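Di-haem cytochrome c peroxidase family protein (Burkholderia thailandensis E264, PDB 6NX0) binds two c-type hemes and probably acts as a peroxidase of the diheme cytochrome c peroxidase family, with a notably stable bis-Fe(IV) state. Local coordinates at residues T100-L114 / K223-F237. Sequence-based numbering, arbitrary orientation.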
ATOM      1  N   THR A 100     -17.361  18.400   7.793  1.00 20.42           N
ATOM      2  CA  THR A 100     -17.212  19.439   6.781  1.00 23.59           C
ATOM      3  C   THR A 100     -15.811  19.413   6.171  1.00 18.95           C
ATOM      4  O   THR A 100     -15.666  19.583   4.952  1.00 21.41           O
ATOM      5  CB  THR A 100     -17.545  20.820   7.354  1.00 28.16           C
ATOM      6  OG1 THR A 100     -16.642  21.166   8.401  1.00 34.00           O
ATOM      7  CG2 THR A 100     -18.955  20.826   7.880  1.00 24.78           C
ATOM      8  N   LEU A 101     -14.776  19.170   6.982  1.00 18.45           N
ATOM      9  CA  LEU A 101     -13.428  19.080   6.437  1.00 16.47           C
ATOM     10  C   LEU A 101     -13.253  17.808   5.606  1.00 16.24           C
ATOM     11  O   LEU A 101     -12.576  17.821   4.565  1.00 15.44           O
ATOM     12  CB  LEU A 101     -12.392  19.149   7.558  1.00 17.76           C
ATOM     13  CG  LEU A 101     -10.944  19.203   7.071  1.00 14.89           C
ATOM     14  CD1 LEU A 101     -10.739  20.408   6.125  1.00 18.92           C
ATOM     15  CD2 LEU A 101      -9.961  19.261   8.215  1.00 20.06           C
ATOM     16  N   ALA A 102     -13.880  16.707   6.031  1.00 14.54           N
ATOM     17  CA  ALA A 102     -13.813  15.471   5.262  1.00 14.48           C
ATOM     18  C   ALA A 102     -14.508  15.642   3.920  1.00 15.81           C
ATOM     19  O   ALA A 102     -14.062  15.095   2.903  1.00 12.14           O
ATOM     20  CB  ALA A 102     -14.446  14.331   6.064  1.00 14.49           C
ATOM     21  N   ALA A 103     -15.601  16.408   3.893  1.00 15.80           N
ATOM     22  CA  ALA A 103     -16.301  16.628   2.633  1.00 15.75           C
ATOM     23  C   ALA A 103     -15.456  17.460   1.674  1.00 12.49           C
ATOM     24  O   ALA A 103     -15.486  17.242   0.458  1.00 12.77           O
ATOM     25  CB  ALA A 103     -17.644  17.300   2.890  1.00 18.15           C
ATOM     26  N   LEU A 104     -14.700  18.428   2.197  1.00 12.55           N
ATOM     27  CA  LEU A 104     -13.787  19.191   1.354  1.00 11.79           C
ATOM     28  C   LEU A 104     -12.687  18.295   0.785  1.00 10.89           C
ATOM     29  O   LEU A 104     -12.314  18.405  -0.389  1.00 11.37           O
ATOM     30  CB  LEU A 104     -13.181  20.330   2.165  1.00 16.33           C
ATOM     31  CG  LEU A 104     -12.406  21.403   1.441  1.00 20.29           C
ATOM     32  CD1 LEU A 104     -13.192  21.982   0.290  1.00 21.59           C
ATOM     33  CD2 LEU A 104     -12.114  22.474   2.501  1.00 20.58           C
ATOM     34  N   GLY A 105     -12.173  17.385   1.604  1.00 10.99           N
ATOM     35  CA  GLY A 105     -11.202  16.428   1.100  1.00 10.66           C
ATOM     36  C   GLY A 105     -11.763  15.559  -0.006  1.00 10.83           C
ATOM     37  O   GLY A 105     -11.078  15.281  -0.998  1.00  9.94           O
ATOM     38  N   LYS A 106     -13.013  15.111   0.148  1.00 10.39           N
ATOM     39  CA  LYS A 106     -13.647  14.300  -0.886  1.00 11.24           C
ATOM     40  C   LYS A 106     -13.836  15.110  -2.164  1.00 12.61           C
ATOM     41  O   LYS A 106     -13.639  14.599  -3.275  1.00 10.97           O
ATOM     42  CB  LYS A 106     -14.980  13.757  -0.376  1.00 11.13           C
ATOM     43  CG  LYS A 106     -15.592  12.704  -1.285  1.00 14.04           C
ATOM     44  CD  LYS A 106     -16.898  12.118  -0.711  1.00 17.73           C
ATOM     45  CE  LYS A 106     -17.431  10.999  -1.592  1.00 25.40           C
ATOM     46  NZ  LYS A 106     -18.756  10.515  -1.081  1.00 34.35           N
ATOM     47  N   ARG A 107     -14.181  16.389  -2.024  1.00 10.46           N
ATOM     48  CA  ARG A 107     -14.272  17.269  -3.183  1.00 12.65           C
ATOM     49  C   ARG A 107     -12.952  17.321  -3.942  1.00 10.65           C
ATOM     50  O   ARG A 107     -12.931  17.212  -5.171  1.00 11.49           O
ATOM     51  CB  ARG A 107     -14.707  18.670  -2.721  1.00 12.71           C
ATOM     52  CG  ARG A 107     -14.859  19.640  -3.814  1.00 13.48           C
ATOM     53  CD  ARG A 107     -15.354  20.977  -3.303  1.00 12.70           C
ATOM     54  NE  ARG A 107     -15.417  21.874  -4.440  1.00 11.91           N
ATOM     55  CZ  ARG A 107     -16.142  22.987  -4.502  1.00 11.77           C
ATOM     56  NH1 ARG A 107     -16.860  23.378  -3.458  1.00 12.31           N
ATOM     57  NH2 ARG A 107     -16.127  23.696  -5.618  1.00 11.85           N
ATOM     58  N   VAL A 108     -11.841  17.491  -3.223  1.00 10.55           N
ATOM     59  CA  VAL A 108     -10.512  17.474  -3.836  1.00  8.91           C
ATOM     60  C   VAL A 108     -10.266  16.138  -4.520  1.00 11.58           C
ATOM     61  O   VAL A 108      -9.764  16.074  -5.649  1.00 10.49           O
ATOM     62  CB  VAL A 108      -9.436  17.757  -2.763  1.00  9.68           C
ATOM     63  CG1 VAL A 108      -8.050  17.571  -3.317  1.00 11.26           C
ATOM     64  CG2 VAL A 108      -9.614  19.176  -2.184  1.00 11.85           C
ATOM     65  N   PHE A 109     -10.603  15.047  -3.830  1.00 10.33           N
ATOM     66  CA  PHE A 109     -10.306  13.708  -4.338  1.00  9.93           C
ATOM     67  C   PHE A 109     -10.927  13.440  -5.696  1.00 11.40           C
ATOM     68  O   PHE A 109     -10.345  12.722  -6.518  1.00  9.88           O
ATOM     69  CB  PHE A 109     -10.803  12.678  -3.335  1.00 10.07           C
ATOM     70  CG  PHE A 109     -10.254  11.288  -3.544  1.00  9.58           C
ATOM     71  CD1 PHE A 109     -10.901  10.384  -4.363  1.00 11.03           C
ATOM     72  CD2 PHE A 109      -9.092  10.905  -2.921  1.00  9.99           C
ATOM     73  CE1 PHE A 109     -10.400   9.102  -4.527  1.00 10.86           C
ATOM     74  CE2 PHE A 109      -8.580   9.622  -3.076  1.00 10.04           C
ATOM     75  CZ  PHE A 109      -9.230   8.730  -3.880  1.00 10.35           C
ATOM     76  N   PHE A 110     -12.100  14.005  -5.961  1.00  9.55           N
ATOM     77  CA  PHE A 110     -12.819  13.733  -7.193  1.00 11.22           C
ATOM     78  C   PHE A 110     -12.729  14.863  -8.215  1.00 11.54           C
ATOM     79  O   PHE A 110     -13.390  14.783  -9.261  1.00 12.64           O
ATOM     80  CB  PHE A 110     -14.289  13.409  -6.857  1.00 11.03           C
ATOM     81  CG  PHE A 110     -14.452  12.051  -6.256  1.00 12.18           C
ATOM     82  CD1 PHE A 110     -14.521  10.936  -7.069  1.00 13.19           C
ATOM     83  CD2 PHE A 110     -14.463  11.876  -4.886  1.00 12.53           C
ATOM     84  CE1 PHE A 110     -14.639   9.654  -6.517  1.00 16.01           C
ATOM     85  CE2 PHE A 110     -14.567  10.617  -4.327  1.00 12.79           C
ATOM     86  CZ  PHE A 110     -14.656   9.499  -5.142  1.00 15.24           C
ATOM     87  N   ASP A 111     -11.870  15.869  -7.984  1.00 10.76           N
ATOM     88  CA  ASP A 111     -11.792  17.030  -8.865  1.00  9.01           C
ATOM     89  C   ASP A 111     -10.875  16.749 -10.053  1.00 10.90           C
ATOM     90  O   ASP A 111      -9.658  16.650  -9.869  1.00 10.66           O
ATOM     91  CB  ASP A 111     -11.307  18.238  -8.087  1.00 10.25           C
ATOM     92  CG  ASP A 111     -11.426  19.526  -8.868  1.00 10.33           C
ATOM     93  OD1 ASP A 111     -11.447  19.485 -10.121  1.00 14.05           O
ATOM     94  OD2 ASP A 111     -11.499  20.592  -8.226  1.00 12.88           O
ATOM     95  N   PRO A 112     -11.401  16.617 -11.272  1.00 12.12           N
ATOM     96  CA  PRO A 112     -10.558  16.290 -12.432  1.00 10.24           C
ATOM     97  C   PRO A 112      -9.792  17.480 -12.988  1.00 11.34           C
ATOM     98  O   PRO A 112      -9.030  17.321 -13.944  1.00 12.51           O
ATOM     99  CB  PRO A 112     -11.584  15.771 -13.451  1.00 15.73           C
ATOM    100  CG  PRO A 112     -12.825  16.598 -13.137  1.00 13.53           C
ATOM    101  CD  PRO A 112     -12.819  16.814 -11.653  1.00 14.10           C
ATOM    102  N   ALA A 113      -9.975  18.664 -12.433  1.00 10.01           N
ATOM    103  CA  ALA A 113      -9.203  19.814 -12.869  1.00 11.77           C
ATOM    104  C   ALA A 113      -7.792  19.818 -12.309  1.00 13.05           C
ATOM    105  O   ALA A 113      -6.977  20.646 -12.732  1.00 14.18           O
ATOM    106  CB  ALA A 113      -9.907  21.112 -12.450  1.00 14.96           C
ATOM    107  N   LEU A 114      -7.471  18.912 -11.388  1.00 11.02           N
ATOM    108  CA  LEU A 114      -6.204  18.935 -10.677  1.00 10.55           C
ATOM    109  C   LEU A 114      -5.107  18.147 -11.387  1.00 14.07           C
ATOM    110  O   LEU A 114      -4.166  17.668 -10.737  1.00 19.04           O
ATOM    111  CB  LEU A 114      -6.405  18.405  -9.259  1.00 12.24           C
ATOM    112  CG  LEU A 114      -7.454  19.164  -8.428  1.00 12.48           C
ATOM    113  CD1 LEU A 114      -7.430  18.690  -6.979  1.00 14.77           C
ATOM    114  CD2 LEU A 114      -7.247  20.670  -8.519  1.00 12.66           C
ATOM    115  N   LYS A 223      -4.134  27.826 -10.735  1.00 10.52           N
ATOM    116  CA  LYS A 223      -5.234  27.119 -11.365  1.00 11.04           C
ATOM    117  C   LYS A 223      -6.408  26.951 -10.399  1.00 11.08           C
ATOM    118  O   LYS A 223      -7.557  27.286 -10.725  1.00 12.16           O
ATOM    119  CB  LYS A 223      -4.729  25.767 -11.866  1.00 10.22           C
ATOM    120  CG  LYS A 223      -5.833  24.920 -12.483  1.00 13.37           C
ATOM    121  CD  LYS A 223      -5.273  23.707 -13.209  1.00 13.92           C
ATOM    122  CE  LYS A 223      -4.523  22.742 -12.310  1.00 14.67           C
ATOM    123  NZ  LYS A 223      -4.189  21.481 -13.053  1.00 13.56           N
ATOM    124  N   ILE A 224      -6.141  26.424  -9.197  1.00 10.21           N
ATOM    125  CA  ILE A 224      -7.213  26.171  -8.238  1.00  8.81           C
ATOM    126  C   ILE A 224      -7.862  27.483  -7.819  1.00 11.27           C
ATOM    127  O   ILE A 224      -9.084  27.558  -7.592  1.00 10.89           O
ATOM    128  CB  ILE A 224      -6.661  25.420  -7.020  1.00  8.94           C
ATOM    129  CG1 ILE A 224      -6.244  23.995  -7.385  1.00 10.64           C
ATOM    130  CG2 ILE A 224      -7.684  25.442  -5.882  1.00 12.45           C
ATOM    131  CD1 ILE A 224      -5.665  23.218  -6.211  1.00 13.06           C
ATOM    132  N   GLY A 225      -7.052  28.543  -7.704  1.00 10.70           N
ATOM    133  CA  GLY A 225      -7.563  29.813  -7.198  1.00 10.59           C
ATOM    134  C   GLY A 225      -8.643  30.424  -8.058  1.00 14.54           C
ATOM    135  O   GLY A 225      -9.399  31.268  -7.566  1.00 16.56           O
ATOM    136  N   ARG A 226      -8.748  30.009  -9.322  1.00 12.57           N
ATOM    137  CA  ARG A 226      -9.737  30.519 -10.260  1.00 12.37           C
ATOM    138  C   ARG A 226     -11.011  29.692 -10.263  1.00 13.29           C
ATOM    139  O   ARG A 226     -11.903  29.965 -11.076  1.00 20.99           O
ATOM    140  CB  ARG A 226      -9.164  30.557 -11.684  1.00 17.72           C
ATOM    141  CG  ARG A 226      -7.970  31.483 -11.883  1.00 23.87           C
ATOM    142  CD  ARG A 226      -7.366  31.332 -13.296  1.00 28.96           C
ATOM    143  NE  ARG A 226      -6.079  32.032 -13.419  1.00 43.33           N
ATOM    144  CZ  ARG A 226      -4.897  31.457 -13.667  1.00 49.00           C
ATOM    145  NH1 ARG A 226      -3.803  32.215 -13.743  1.00 43.06           N
ATOM    146  NH2 ARG A 226      -4.783  30.138 -13.851  1.00 43.07           N
ATOM    147  N   THR A 227     -11.130  28.723  -9.363  1.00 12.55           N
ATOM    148  CA  THR A 227     -12.221  27.753  -9.405  1.00 12.71           C
ATOM    149  C   THR A 227     -13.028  27.793  -8.111  1.00 12.54           C
ATOM    150  O   THR A 227     -12.646  28.394  -7.094  1.00 12.79           O
ATOM    151  CB  THR A 227     -11.699  26.316  -9.638  1.00 10.69           C
ATOM    152  OG1 THR A 227     -11.085  25.809  -8.440  1.00 12.97           O
ATOM    153  CG2 THR A 227     -10.748  26.252 -10.811  1.00 12.90           C
ATOM    154  N   GLY A 228     -14.164  27.090  -8.146  1.00 12.69           N
ATOM    155  CA  GLY A 228     -14.976  26.987  -6.958  1.00 10.17           C
ATOM    156  C   GLY A 228     -14.260  26.298  -5.821  1.00  8.71           C
ATOM    157  O   GLY A 228     -14.488  26.618  -4.650  1.00 11.29           O
ATOM    158  N   LEU A 229     -13.390  25.343  -6.145  1.00 10.32           N
ATOM    159  CA  LEU A 229     -12.604  24.700  -5.113  1.00 11.11           C
ATOM    160  C   LEU A 229     -11.716  25.717  -4.417  1.00  8.91           C
ATOM    161  O   LEU A 229     -11.572  25.696  -3.184  1.00 10.91           O
ATOM    162  CB  LEU A 229     -11.762  23.571  -5.721  1.00 12.30           C
ATOM    163  CG  LEU A 229     -10.814  22.905  -4.744  1.00  9.97           C
ATOM    164  CD1 LEU A 229     -11.530  22.244  -3.567  1.00 14.08           C
ATOM    165  CD2 LEU A 229      -9.953  21.881  -5.466  1.00 11.49           C
ATOM    166  N   GLY A 230     -11.096  26.601  -5.200  1.00 11.04           N
ATOM    167  CA  GLY A 230     -10.303  27.669  -4.609  1.00 10.35           C
ATOM    168  C   GLY A 230     -11.108  28.507  -3.634  1.00 11.23           C
ATOM    169  O   GLY A 230     -10.617  28.889  -2.571  1.00 11.26           O
ATOM    170  N   ALA A 231     -12.348  28.825  -3.997  1.00 11.30           N
ATOM    171  CA  ALA A 231     -13.200  29.616  -3.113  1.00 12.49           C
ATOM    172  C   ALA A 231     -13.535  28.856  -1.838  1.00 13.00           C
ATOM    173  O   ALA A 231     -13.553  29.437  -0.747  1.00 14.07           O
ATOM    174  CB  ALA A 231     -14.482  30.027  -3.866  1.00 12.88           C
ATOM    175  N   ALA A 232     -13.841  27.562  -1.959  1.00 11.37           N
ATOM    176  CA  ALA A 232     -14.118  26.740  -0.801  1.00 12.77           C
ATOM    177  C   ALA A 232     -12.911  26.659   0.116  1.00 13.70           C
ATOM    178  O   ALA A 232     -13.037  26.783   1.340  1.00 14.51           O
ATOM    179  CB  ALA A 232     -14.548  25.346  -1.253  1.00 15.40           C
ATOM    180  N   LEU A 233     -11.716  26.478  -0.457  1.00 11.86           N
ATOM    181  CA  LEU A 233     -10.523  26.428   0.374  1.00  9.96           C
ATOM    182  C   LEU A 233     -10.255  27.768   1.040  1.00 11.06           C
ATOM    183  O   LEU A 233      -9.905  27.820   2.223  1.00 12.67           O
ATOM    184  CB  LEU A 233      -9.307  25.987  -0.458  1.00 11.08           C
ATOM    185  CG  LEU A 233      -9.387  24.537  -0.946  1.00 11.62           C
ATOM    186  CD1 LEU A 233      -8.399  24.321  -2.077  1.00 12.42           C
ATOM    187  CD2 LEU A 233      -9.110  23.527   0.152  1.00 13.86           C
ATOM    188  N   ALA A 234     -10.383  28.860   0.287  1.00 11.13           N
ATOM    189  CA  ALA A 234     -10.181  30.189   0.856  1.00 12.68           C
ATOM    190  C   ALA A 234     -11.208  30.488   1.934  1.00 15.41           C
ATOM    191  O   ALA A 234     -10.889  31.117   2.948  1.00 15.02           O
ATOM    192  CB  ALA A 234     -10.240  31.224  -0.260  1.00 14.03           C
ATOM    193  N   GLY A 235     -12.448  30.037   1.740  1.00 13.43           N
ATOM    194  CA  GLY A 235     -13.475  30.264   2.755  1.00 15.72           C
ATOM    195  C   GLY A 235     -13.120  29.630   4.083  1.00 17.48           C
ATOM    196  O   GLY A 235     -13.360  30.209   5.152  1.00 21.44           O
ATOM    197  N   ARG A 236     -12.531  28.441   4.040  1.00 14.45           N
ATOM    198  CA  ARG A 236     -12.172  27.686   5.228  1.00 16.07           C
ATOM    199  C   ARG A 236     -10.807  28.083   5.778  1.00 18.37           C
ATOM    200  O   ARG A 236     -10.630  28.177   6.999  1.00 19.03           O
ATOM    201  CB  ARG A 236     -12.200  26.192   4.894  1.00 18.08           C
ATOM    202  CG  ARG A 236     -11.676  25.250   5.955  1.00 22.67           C
ATOM    203  CD  ARG A 236     -12.663  25.059   7.059  1.00 32.76           C
ATOM    204  NE  ARG A 236     -12.100  24.203   8.097  1.00 38.87           N
ATOM    205  CZ  ARG A 236     -12.659  23.087   8.553  1.00 35.66           C
ATOM    206  NH1 ARG A 236     -12.037  22.402   9.496  1.00 39.33           N
ATOM    207  NH2 ARG A 236     -13.832  22.659   8.097  1.00 33.38           N
ATOM    208  N   PHE A 237      -9.828  28.322   4.904  1.00 14.28           N
ATOM    209  CA  PHE A 237      -8.449  28.469   5.321  1.00 14.03           C
ATOM    210  C   PHE A 237      -7.899  29.876   5.154  1.00 13.10           C
ATOM    211  O   PHE A 237      -6.750  30.129   5.555  1.00 13.75           O
ATOM    212  CB  PHE A 237      -7.566  27.489   4.539  1.00 13.40           C
ATOM    213  CG  PHE A 237      -7.840  26.052   4.847  1.00 13.63           C
ATOM    214  CD1 PHE A 237      -7.437  25.514   6.042  1.00 16.90           C
ATOM    215  CD2 PHE A 237      -8.458  25.228   3.921  1.00 14.15           C
ATOM    216  CE1 PHE A 237      -7.667  24.187   6.331  1.00 16.28           C
ATOM    217  CE2 PHE A 237      -8.680  23.887   4.204  1.00 14.89           C
ATOM    218  CZ  PHE A 237      -8.278  23.375   5.406  1.00 17.97           C
TER
HETATM  219  O   HOH W   1     -10.791  22.902  -9.409  1.00 15.44           O
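L104 is a knob in a hole made by L229, A232, L233 and F237. It joins two nearly antiparallel helices, 100-109 and 228-237, whose axes pass 11.2 Å apart at 155°. Both belong to the N-terminal cytochrome c-like part of this diheme peroxidase, on the side of the heme attached through C122 and C125. The two methyls of L104 divide the hole. CD1 meets A232 CB at 3.9 Å, while CD2 lies against L233 CD2 and the F237 ring. L101 CD1 touches F237 CZ near the C-terminal end of helix 228-237. Further along, L229 CD1 packs on V108 CG2, and L114 CD2 reaches I224 CG1 at 3.7 Å. Helix 245-260 adjoins this apolar layer, touching L101, I224 and F237.

Two exposed arginines, R107 and R236, border the apolar layer. The extended R107 chain runs alongside L229 in the opposite sense, with L229 CA over one guanidinium face. The R236 chain bends at chi2 (77°) and crosses L101 at about a right angle, with L101 CD1 4.0 Å above the centre of the guanidinium plane. R236 CG in turn covers one face of the F237 ring. At the guanidinium edge, NH2 gives a weak hydrogen bond to T100 OG1.

Polar links gather at the other end. K223 NZ donates to A113 O at 2.9 Å, in the carbonyl plane. The same ammonium binds N214 and forms a salt bridge with E116. D111 uses its two oxygens separately. OD1 accepts from A113 N in an Asx turn. A water donates to D111 OD2 and to T227 OG1, the N-cap residue of helix 228-237. The T227 hydroxyl itself donates to I224 O at 2.8 Å.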